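Local coordinates for histidine-containing phosphotransfer protein (Zea mays, PDB 1WN0) that probably relays phosphoryl groups between cytokinin sensor histidine kinases and response regulators, by phosphotransfer through a four-helix bundle, at residues A77-L82 and M99-L104; R56-L61 and V119-F124; T48-D53 and N129-M134. All blocks are in the same frame, centred on the assembly; numbering follows the deposited sequence.

How the contacts relate
From the N terminus, helix 42-64 is the first to take part: its residues 48-53 and then 56-61 pack on helix 110-138 near the end of the chain. Contact 3, joining 48-53 to 129-134, closes the widest loop. Contact 2, between 56-61 and 119-124, closes a shorter one within it, and contact 1, where 77-82 of helix 72-88 meets 99-104, lies within both, so the three are concentric and none cross. Contacts 2 and 3 touch where F124 meets F50 and hold the same antiparallel helix pair. Contact 1, touching contact 2 through Y78 and Q81, ties the helix of the predicted phosphohistidine to helix 101-106.

Contact 1. Residues A77-L82 and M99-L104; sequences AYVHQL and MQFRQL
V79 lays its CG2 methyl over one face of the F101 ring, close to the centre. The methyl carbon CG2 of V79 lies 3.6 Å from the ring centroid of F101 and only 13° off the ring normal, a CH-pi contact, with F101 CG the closest ring atom at 3.5 Å. The other branch, V79 CG1, stands anti to the backbone N (chi1 174°), on the side where R102 passes, while still touching F101: it lies 3.7 Å from F101 CD1 and 4.0 Å from R102 CZ, where it covers one face of the guanidinium. The two methyls of one valine thus cover two flat groups. The R102 side chain bends at chi2 and chi3, which brings its end back toward helix 72-88. There NH1 of R102 comes to 3.7 Å from H80 CB, which sits at the edge of the guanidinium, in its plane. ND1 of H80 is 4.3 Å from R102 NH1, near but not in contact. H80 is the predicted phosphohistidine, unmodified here, so the edge of this contact borders the probable phosphotransfer site of the HPt domain. R102 NH1 also makes a long, weak ion pair with D76. On the buried side, F101 packs on C113 and A116 of helix 110-138 and V79 on C98, which joins the contact to the bundle core. With an alanine at F101, V79 CG2 would probably lose the ring face it rests on, leaving a gap between helix 72-88 and helix 101-106. The join is therefore apolar inside and cationic at its rim, and the guanidinium beside H80 might favour an incoming phosphoryl group electrostatically.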
loop_
_atom_site.group_PDB
_atom_site.type_symbol
_atom_site.label_atom_id
_atom_site.label_comp_id
_atom_site.label_asym_id
_atom_site.label_seq_id
_atom_site.Cartn_x
_atom_site.Cartn_y
_atom_site.Cartn_z
ATOM N N ALA A 77 -9.085 1.873 -12.605
ATOM C CA ALA A 77 -9.897 2.206 -11.379
ATOM C C ALA A 77 -9.396 1.418 -10.091
ATOM O O ALA A 77 -9.328 2.026 -8.950
ATOM C CB ALA A 77 -11.473 2.003 -11.683
ATOM N N TYR A 78 -9.000 0.103 -10.221
ATOM C CA TYR A 78 -8.480 -0.648 -9.029
ATOM C C TYR A 78 -7.200 -0.048 -8.541
ATOM O O TYR A 78 -7.021 0.223 -7.353
ATOM C CB TYR A 78 -8.377 -2.187 -9.208
ATOM C CG TYR A 78 -9.654 -2.946 -9.023
ATOM C CD1 TYR A 78 -10.286 -2.954 -7.812
ATOM C CD2 TYR A 78 -10.202 -3.697 -10.049
ATOM C CE1 TYR A 78 -11.495 -3.652 -7.624
ATOM C CE2 TYR A 78 -11.393 -4.341 -9.903
ATOM C CZ TYR A 78 -12.047 -4.303 -8.701
ATOM O OH TYR A 78 -13.228 -4.897 -8.498
ATOM N N VAL A 79 -6.312 0.309 -9.463
ATOM C CA VAL A 79 -5.083 0.984 -9.046
ATOM C C VAL A 79 -5.350 2.262 -8.381
ATOM O O VAL A 79 -4.638 2.617 -7.406
ATOM C CB VAL A 79 -4.063 1.203 -10.254
ATOM C CG1 VAL A 79 -2.830 2.025 -9.943
ATOM C CG2 VAL A 79 -3.564 -0.118 -10.752
ATOM N N HIS A 80 -6.241 3.048 -8.939
ATOM C CA HIS A 80 -6.626 4.311 -8.311
ATOM C C HIS A 80 -7.083 4.162 -6.821
ATOM O O HIS A 80 -6.577 4.876 -5.945
ATOM C CB HIS A 80 -7.721 5.093 -9.183
ATOM C CG HIS A 80 -8.120 6.418 -8.602
ATOM N ND1 HIS A 80 -7.270 7.519 -8.608
ATOM C CD2 HIS A 80 -9.270 6.821 -7.964
ATOM C CE1 HIS A 80 -7.864 8.525 -7.965
ATOM N NE2 HIS A 80 -9.076 8.131 -7.576
ATOM N N GLN A 81 -7.874 3.117 -6.523
ATOM C CA GLN A 81 -8.156 2.728 -5.156
ATOM C C GLN A 81 -6.936 2.326 -4.386
ATOM O O GLN A 81 -6.867 2.613 -3.178
ATOM C CB GLN A 81 -9.153 1.585 -5.057
ATOM C CG GLN A 81 -10.501 1.756 -5.896
ATOM C CD GLN A 81 -11.402 0.438 -5.865
ATOM O OE1 GLN A 81 -11.274 -0.398 -4.952
ATOM N NE2 GLN A 81 -12.301 0.272 -6.884
ATOM N N LEU A 82 -6.002 1.594 -5.008
ATOM C CA LEU A 82 -4.821 1.189 -4.260
ATOM C C LEU A 82 -3.982 2.401 -3.916
ATOM O O LEU A 82 -3.341 2.458 -2.807
ATOM C CB LEU A 82 -3.999 0.142 -5.036
ATOM C CG LEU A 82 -2.676 -0.313 -4.512
ATOM C CD1 LEU A 82 -2.871 -0.801 -3.110
ATOM C CD2 LEU A 82 -2.150 -1.370 -5.285
ATOM N N MET A 99 1.079 5.014 -9.406
ATOM C CA MET A 99 1.096 6.107 -10.390
ATOM C C MET A 99 1.691 5.788 -11.760
ATOM O O MET A 99 1.393 6.464 -12.712
ATOM C CB MET A 99 1.756 7.397 -9.748
ATOM C CG MET A 99 0.739 8.177 -8.650
ATOM S SD MET A 99 1.874 9.148 -7.641
ATOM C CE MET A 99 1.917 10.684 -8.912
ATOM N N GLN A 100 2.501 4.743 -11.881
ATOM C CA GLN A 100 3.081 4.356 -13.194
ATOM C C GLN A 100 2.174 3.534 -14.027
ATOM O O GLN A 100 2.535 3.160 -15.154
ATOM C CB GLN A 100 4.392 3.585 -12.978
ATOM C CG GLN A 100 5.205 4.239 -11.799
ATOM C CD GLN A 100 5.364 5.786 -11.903
ATOM O OE1 GLN A 100 5.634 6.237 -12.977
ATOM N NE2 GLN A 100 5.276 6.590 -10.751
ATOM N N PHE A 101 0.997 3.178 -13.483
ATOM C CA PHE A 101 0.002 2.345 -14.242
ATOM C C PHE A 101 -0.706 3.166 -15.298
ATOM O O PHE A 101 -1.343 2.639 -16.234
ATOM C CB PHE A 101 -1.045 1.765 -13.267
ATOM C CG PHE A 101 -0.668 0.417 -12.672
ATOM C CD1 PHE A 101 0.091 0.347 -11.555
ATOM C CD2 PHE A 101 -1.067 -0.780 -13.265
ATOM C CE1 PHE A 101 0.381 -0.886 -10.971
ATOM C CE2 PHE A 101 -0.766 -1.932 -12.735
ATOM C CZ PHE A 101 -0.038 -1.996 -11.559
ATOM N N ARG A 102 -0.651 4.472 -15.139
ATOM C CA ARG A 102 -1.436 5.290 -16.047
ATOM C C ARG A 102 -0.952 5.190 -17.442
ATOM O O ARG A 102 -1.723 4.927 -18.372
ATOM C CB ARG A 102 -1.455 6.778 -15.648
ATOM C CG ARG A 102 -2.308 6.948 -14.304
ATOM C CD ARG A 102 -2.856 5.589 -13.520
ATOM N NE ARG A 102 -2.658 5.738 -12.060
ATOM C CZ ARG A 102 -3.637 5.723 -11.145
ATOM N NH1 ARG A 102 -4.916 5.455 -11.506
ATOM N NH2 ARG A 102 -3.313 5.966 -9.869
ATOM N N GLN A 103 0.320 5.363 -17.622
ATOM C CA GLN A 103 0.738 5.277 -18.976
ATOM C C GLN A 103 0.484 3.796 -19.425
ATOM O O GLN A 103 0.165 3.567 -20.512
ATOM C CB GLN A 103 2.176 5.842 -19.153
ATOM C CG GLN A 103 2.710 5.755 -20.622
ATOM C CD GLN A 103 1.903 6.629 -21.559
ATOM O OE1 GLN A 103 1.214 7.544 -21.062
ATOM N NE2 GLN A 103 1.893 6.305 -22.902
ATOM N N LEU A 104 0.662 2.823 -18.516
ATOM C CA LEU A 104 0.563 1.450 -18.877
ATOM C C LEU A 104 -0.824 1.061 -19.360
ATOM O O LEU A 104 -0.970 0.312 -20.324
ATOM C CB LEU A 104 0.958 0.574 -17.713
ATOM C CG LEU A 104 2.474 0.777 -17.270
ATOM C CD1 LEU A 104 2.581 -0.014 -16.038
ATOM C CD2 LEU A 104 3.488 0.301 -18.177
#

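Contact 2. Residues R56-L61 and V119-F124; sequences RIISEL and VVRNEF
V120 opens the contact from the second segment, its CG1 methyl standing 4.2 Å from I58 CD1. Its side chain also packs on V94 and T97 of helix 92-99; V120 thus meets helix 42-64 and helix 92-99 at once. R121 comes next and is the residue nearest I58 along the backbones, the two CA atoms being 7.0 Å apart. Its side chain leaves anti to the backbone N (chi1 -167°), runs extended and then bends at chi3, which carries the guanidinium past I58 toward A62, also on helix 42-64. NE of R121 lies 4.1 Å from I58 CG2, a van der Waals approach of a methyl to the guanidinium, oblique to its plane. The helices concerned, 42-64 and 110-138, are two members of the four-helix bundle of the HPt fold; their short segments run antiparallel at 158°, with axes 11.0 Å apart at closest approach. I58 reaches across from helix 42-64, with its CG2 branch on R121 and CD1 on V120 and F124. One turn beyond V120, F124 takes the far end of that isoleucine: I58 CD1 lies 3.9 Å from F124 CD2 and equally far from F124 CB, slanting against the ring. F124 also packs on A54 and meets the F50 ring steeply, with planes at about 80°.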
loop_
_atom_site.group_PDB
_atom_site.type_symbol
_atom_site.label_atom_id
_atom_site.label_comp_id
_atom_site.label_asym_id
_atom_site.label_seq_id
_atom_site.Cartn_x
_atom_site.Cartn_y
_atom_site.Cartn_z
ATOM N N ARG A 56 -6.746 -7.131 -1.091
ATOM C CA ARG A 56 -7.888 -7.566 -1.911
ATOM C C ARG A 56 -7.682 -6.889 -3.318
ATOM O O ARG A 56 -7.791 -7.509 -4.393
ATOM C CB ARG A 56 -9.168 -7.128 -1.188
ATOM C CG ARG A 56 -10.463 -7.303 -2.003
ATOM C CD ARG A 56 -11.755 -6.486 -1.449
ATOM N NE ARG A 56 -11.452 -5.193 -0.767
ATOM C CZ ARG A 56 -11.478 -3.980 -1.342
ATOM N NH1 ARG A 56 -11.793 -3.813 -2.676
ATOM N NH2 ARG A 56 -11.147 -2.919 -0.599
ATOM N N ILE A 57 -7.251 -5.612 -3.338
ATOM C CA ILE A 57 -7.101 -4.967 -4.683
ATOM C C ILE A 57 -6.022 -5.617 -5.602
ATOM O O ILE A 57 -6.236 -5.855 -6.748
ATOM C CB ILE A 57 -6.839 -3.498 -4.512
ATOM C CG1 ILE A 57 -8.145 -2.846 -3.962
ATOM C CG2 ILE A 57 -6.399 -2.942 -5.855
ATOM C CD1 ILE A 57 -7.858 -1.590 -3.338
ATOM N N ILE A 58 -4.935 -5.979 -5.006
ATOM C CA ILE A 58 -3.827 -6.746 -5.666
ATOM C C ILE A 58 -4.251 -8.093 -6.223
ATOM O O ILE A 58 -3.961 -8.378 -7.439
ATOM C CB ILE A 58 -2.610 -6.811 -4.711
ATOM C CG1 ILE A 58 -1.993 -5.405 -4.610
ATOM C CG2 ILE A 58 -1.652 -7.795 -5.216
ATOM C CD1 ILE A 58 -0.839 -5.231 -3.545
ATOM N N SER A 59 -5.031 -8.874 -5.437
ATOM C CA SER A 59 -5.680 -10.071 -6.000
ATOM C C SER A 59 -6.626 -9.832 -7.070
ATOM O O SER A 59 -6.584 -10.587 -8.068
ATOM C CB SER A 59 -6.403 -11.016 -4.945
ATOM O OG SER A 59 -5.521 -10.874 -3.843
ATOM N N GLU A 60 -7.522 -8.855 -6.911
ATOM C CA GLU A 60 -8.337 -8.538 -8.070
ATOM C C GLU A 60 -7.501 -8.085 -9.313
ATOM O O GLU A 60 -7.780 -8.498 -10.448
ATOM C CB GLU A 60 -9.365 -7.462 -7.685
ATOM C CG GLU A 60 -10.226 -7.903 -6.498
ATOM C CD GLU A 60 -11.128 -6.792 -5.846
ATOM O OE1 GLU A 60 -10.727 -5.570 -5.903
ATOM O OE2 GLU A 60 -12.225 -7.164 -5.256
ATOM N N LEU A 61 -6.479 -7.224 -9.115
ATOM C CA LEU A 61 -5.670 -6.827 -10.278
ATOM C C LEU A 61 -5.031 -8.037 -11.005
ATOM O O LEU A 61 -4.897 -8.005 -12.210
ATOM C CB LEU A 61 -4.537 -5.837 -9.864
ATOM C CG LEU A 61 -5.116 -4.470 -9.635
ATOM C CD1 LEU A 61 -4.221 -3.546 -8.937
ATOM C CD2 LEU A 61 -5.496 -3.849 -10.911
ATOM N N VAL A 119 5.883 -5.401 -8.858
ATOM C CA VAL A 119 6.660 -4.489 -8.016
ATOM C C VAL A 119 5.791 -4.092 -6.834
ATOM O O VAL A 119 6.230 -3.983 -5.733
ATOM C CB VAL A 119 7.015 -3.174 -8.745
ATOM C CG1 VAL A 119 7.606 -2.097 -7.725
ATOM C CG2 VAL A 119 8.016 -3.423 -9.834
ATOM N N VAL A 120 4.547 -3.749 -7.128
ATOM C CA VAL A 120 3.623 -3.285 -6.043
ATOM C C VAL A 120 3.317 -4.336 -4.979
ATOM O O VAL A 120 3.346 -4.060 -3.698
ATOM C CB VAL A 120 2.414 -2.539 -6.620
ATOM C CG1 VAL A 120 1.221 -3.404 -6.744
ATOM C CG2 VAL A 120 2.140 -1.354 -5.779
ATOM N N ARG A 121 3.165 -5.558 -5.459
ATOM C CA ARG A 121 3.072 -6.753 -4.555
ATOM C C ARG A 121 4.268 -6.913 -3.642
ATOM O O ARG A 121 4.076 -7.031 -2.424
ATOM C CB ARG A 121 2.947 -8.053 -5.307
ATOM C CG ARG A 121 2.545 -9.262 -4.490
ATOM C CD ARG A 121 2.437 -10.587 -5.319
ATOM N NE ARG A 121 1.224 -10.607 -6.131
ATOM C CZ ARG A 121 1.165 -10.394 -7.456
ATOM N NH1 ARG A 121 2.245 -10.112 -8.185
ATOM N NH2 ARG A 121 -0.002 -10.454 -8.084
ATOM N N ASN A 122 5.481 -6.812 -4.168
ATOM C CA ASN A 122 6.648 -6.894 -3.299
ATOM C C ASN A 122 6.738 -5.817 -2.292
ATOM O O ASN A 122 6.982 -6.125 -1.122
ATOM C CB ASN A 122 7.959 -6.938 -4.092
ATOM C CG ASN A 122 8.097 -8.279 -4.846
ATOM O OD1 ASN A 122 7.676 -9.300 -4.346
ATOM N ND2 ASN A 122 8.616 -8.253 -6.062
ATOM N N GLU A 123 6.480 -4.550 -2.712
ATOM C CA GLU A 123 6.596 -3.378 -1.815
ATOM C C GLU A 123 5.451 -3.432 -0.760
ATOM O O GLU A 123 5.592 -3.047 0.465
ATOM C CB GLU A 123 6.445 -2.122 -2.634
ATOM C CG GLU A 123 7.688 -1.774 -3.453
ATOM C CD GLU A 123 7.510 -0.666 -4.493
ATOM O OE1 GLU A 123 8.505 -0.117 -4.951
ATOM O OE2 GLU A 123 6.423 -0.308 -4.822
ATOM N N PHE A 124 4.302 -3.872 -1.200
ATOM C CA PHE A 124 3.247 -4.118 -0.251
ATOM C C PHE A 124 3.560 -5.226 0.834
ATOM O O PHE A 124 3.537 -4.917 2.058
ATOM C CB PHE A 124 1.896 -4.364 -0.924
ATOM C CG PHE A 124 0.891 -4.747 0.009
ATOM C CD1 PHE A 124 0.498 -3.880 0.963
ATOM C CD2 PHE A 124 0.427 -6.049 0.022
ATOM C CE1 PHE A 124 -0.392 -4.267 1.922
ATOM C CE2 PHE A 124 -0.514 -6.457 0.903
ATOM C CZ PHE A 124 -0.967 -5.597 1.849
#

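Contact 3. Residues T48-D53 and N129-M134; sequences TLFCDD and NKFQTM
F131 and F50 stand with their ring planes at 89°, almost perpendicular, and their centroids 5.9 Å apart. The meeting is asymmetric: F50 CE2 lies in the plane of the F131 ring at its edge, whereas F131 CE2 approaches the F50 ring at a slant. The two CE2 atoms, of F50 and F131, are 3.7 Å apart, and F131 CE2 is equally close to F50 CD2, so it sits against the CD2-CE2 bond of F50. Their torsions set up this crossing. The F50 side chain leaves with CG anti to its backbone N (chi1 161°), while F131 has CG anti to its carbonyl carbon, and each ring is carried into the space between helices 42-64 and 110-138. These are two of the four helices of the HPt bundle, and the pair of phenylalanines packs their interface in the N-terminal half of helix 42-64. C51 joins in from the next position on that helix. Its SG lies 4.2 Å from F131 CD2, an oblique sulfur-aromatic contact, with the sulfur 5.5 Å from the F131 centroid and 74° from the ring normal. C51 also touches R128 of helix 110-138. Beyond the pair, F50 reaches S85 and S86 of helix 72-88. F131 in turn packs on M17 of helix 10-19 and meets the ring of F27 in helix 25-34, which brings the N-terminal helices against the bundle.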
loop_
_atom_site.group_PDB
_atom_site.type_symbol
_atom_site.label_atom_id
_atom_site.label_comp_id
_atom_site.label_asym_id
_atom_site.label_seq_id
_atom_site.Cartn_x
_atom_site.Cartn_y
_atom_site.Cartn_z
ATOM N N THR A 48 -4.815 -1.503 9.414
ATOM C CA THR A 48 -5.400 -2.772 9.100
ATOM C C THR A 48 -6.187 -2.636 7.833
ATOM O O THR A 48 -6.097 -3.493 6.940
ATOM C CB THR A 48 -6.329 -3.226 10.288
ATOM O OG1 THR A 48 -5.563 -3.336 11.475
ATOM C CG2 THR A 48 -6.921 -4.656 10.123
ATOM N N LEU A 49 -6.968 -1.560 7.727
ATOM C CA LEU A 49 -7.846 -1.290 6.536
ATOM C C LEU A 49 -6.925 -1.202 5.269
ATOM O O LEU A 49 -7.212 -1.796 4.178
ATOM C CB LEU A 49 -8.638 -0.014 6.794
ATOM C CG LEU A 49 -9.586 0.334 5.635
ATOM C CD1 LEU A 49 -10.544 -0.790 5.113
ATOM C CD2 LEU A 49 -10.382 1.642 5.916
ATOM N N PHE A 50 -5.734 -0.616 5.447
ATOM C CA PHE A 50 -4.791 -0.585 4.320
ATOM C C PHE A 50 -4.316 -2.015 3.956
ATOM O O PHE A 50 -4.447 -2.451 2.770
ATOM C CB PHE A 50 -3.588 0.272 4.626
ATOM C CG PHE A 50 -2.409 0.003 3.757
ATOM C CD1 PHE A 50 -2.417 0.426 2.430
ATOM C CD2 PHE A 50 -1.282 -0.646 4.268
ATOM C CE1 PHE A 50 -1.299 0.227 1.626
ATOM C CE2 PHE A 50 -0.172 -0.832 3.484
ATOM C CZ PHE A 50 -0.189 -0.464 2.164
ATOM N N CYS A 51 -3.879 -2.769 4.974
ATOM C CA CYS A 51 -3.497 -4.184 4.735
ATOM C C CYS A 51 -4.674 -5.022 4.082
ATOM O O CYS A 51 -4.445 -5.689 3.092
ATOM C CB CYS A 51 -2.909 -4.831 5.976
ATOM S SG CYS A 51 -1.497 -3.910 6.649
ATOM N N ASP A 52 -5.928 -4.871 4.516
ATOM C CA ASP A 52 -7.006 -5.606 3.876
ATOM C C ASP A 52 -7.367 -5.096 2.519
ATOM O O ASP A 52 -7.496 -5.862 1.634
ATOM C CB ASP A 52 -8.252 -5.673 4.736
ATOM C CG ASP A 52 -7.945 -6.251 6.132
ATOM O OD1 ASP A 52 -8.627 -5.893 7.100
ATOM O OD2 ASP A 52 -7.054 -7.103 6.289
ATOM N N ASP A 53 -7.485 -3.782 2.345
ATOM C CA ASP A 53 -7.752 -3.226 1.037
ATOM C C ASP A 53 -6.624 -3.543 0.050
ATOM O O ASP A 53 -6.883 -3.996 -1.067
ATOM C CB ASP A 53 -7.936 -1.676 1.055
ATOM C CG ASP A 53 -9.265 -1.165 1.663
ATOM O OD1 ASP A 53 -10.210 -1.946 1.865
ATOM O OD2 ASP A 53 -9.427 0.090 1.913
ATOM N N ASN A 129 4.411 -6.512 6.441
ATOM C CA ASN A 129 5.110 -7.253 7.471
ATOM C C ASN A 129 5.624 -6.357 8.549
ATOM O O ASN A 129 5.551 -6.734 9.688
ATOM C CB ASN A 129 6.273 -8.170 6.959
ATOM C CG ASN A 129 5.717 -9.377 6.086
ATOM O OD1 ASN A 129 4.529 -9.821 6.274
ATOM N ND2 ASN A 129 6.569 -9.897 5.139
ATOM N N LYS A 130 6.152 -5.204 8.178
ATOM C CA LYS A 130 6.553 -4.244 9.118
ATOM C C LYS A 130 5.380 -3.774 9.966
ATOM O O LYS A 130 5.481 -3.666 11.191
ATOM C CB LYS A 130 7.181 -3.053 8.410
ATOM C CG LYS A 130 8.397 -3.413 7.573
ATOM C CD LYS A 130 9.641 -3.510 8.369
ATOM C CE LYS A 130 10.762 -3.900 7.497
ATOM N NZ LYS A 130 10.273 -4.810 6.496
ATOM N N PHE A 131 4.279 -3.461 9.319
ATOM C CA PHE A 131 3.102 -2.909 10.009
ATOM C C PHE A 131 2.575 -3.953 10.992
ATOM O O PHE A 131 1.979 -3.580 12.029
ATOM C CB PHE A 131 1.925 -2.513 9.054
ATOM C CG PHE A 131 2.021 -1.137 8.438
ATOM C CD1 PHE A 131 2.640 -0.066 9.076
ATOM C CD2 PHE A 131 1.403 -0.898 7.209
ATOM C CE1 PHE A 131 2.671 1.167 8.472
ATOM C CE2 PHE A 131 1.446 0.332 6.624
ATOM C CZ PHE A 131 2.072 1.339 7.245
ATOM N N GLN A 132 2.713 -5.229 10.644
ATOM C CA GLN A 132 2.095 -6.267 11.445
ATOM C C GLN A 132 2.892 -6.443 12.760
ATOM O O GLN A 132 2.308 -6.470 13.846
ATOM C CB GLN A 132 2.022 -7.592 10.755
ATOM C CG GLN A 132 0.847 -7.812 9.824
ATOM C CD GLN A 132 1.112 -9.016 8.871
ATOM O OE1 GLN A 132 0.236 -9.364 8.038
ATOM N NE2 GLN A 132 2.319 -9.680 9.009
ATOM N N THR A 133 4.205 -6.530 12.666
ATOM C CA THR A 133 5.016 -6.459 13.900
ATOM C C THR A 133 4.839 -5.112 14.629
ATOM O O THR A 133 4.803 -5.023 15.868
ATOM C CB THR A 133 6.513 -6.851 13.633
ATOM O OG1 THR A 133 7.268 -5.731 13.133
ATOM C CG2 THR A 133 6.637 -7.950 12.524
ATOM N N MET A 134 4.720 -4.031 13.898
ATOM C CA MET A 134 4.393 -2.774 14.558
ATOM C C MET A 134 3.255 -2.959 15.539
ATOM O O MET A 134 3.409 -2.589 16.749
ATOM C CB MET A 134 3.949 -1.719 13.581
ATOM C CG MET A 134 3.978 -0.362 14.215
ATOM S SD MET A 134 3.418 0.921 13.114
ATOM C CE MET A 134 1.782 0.422 12.838
#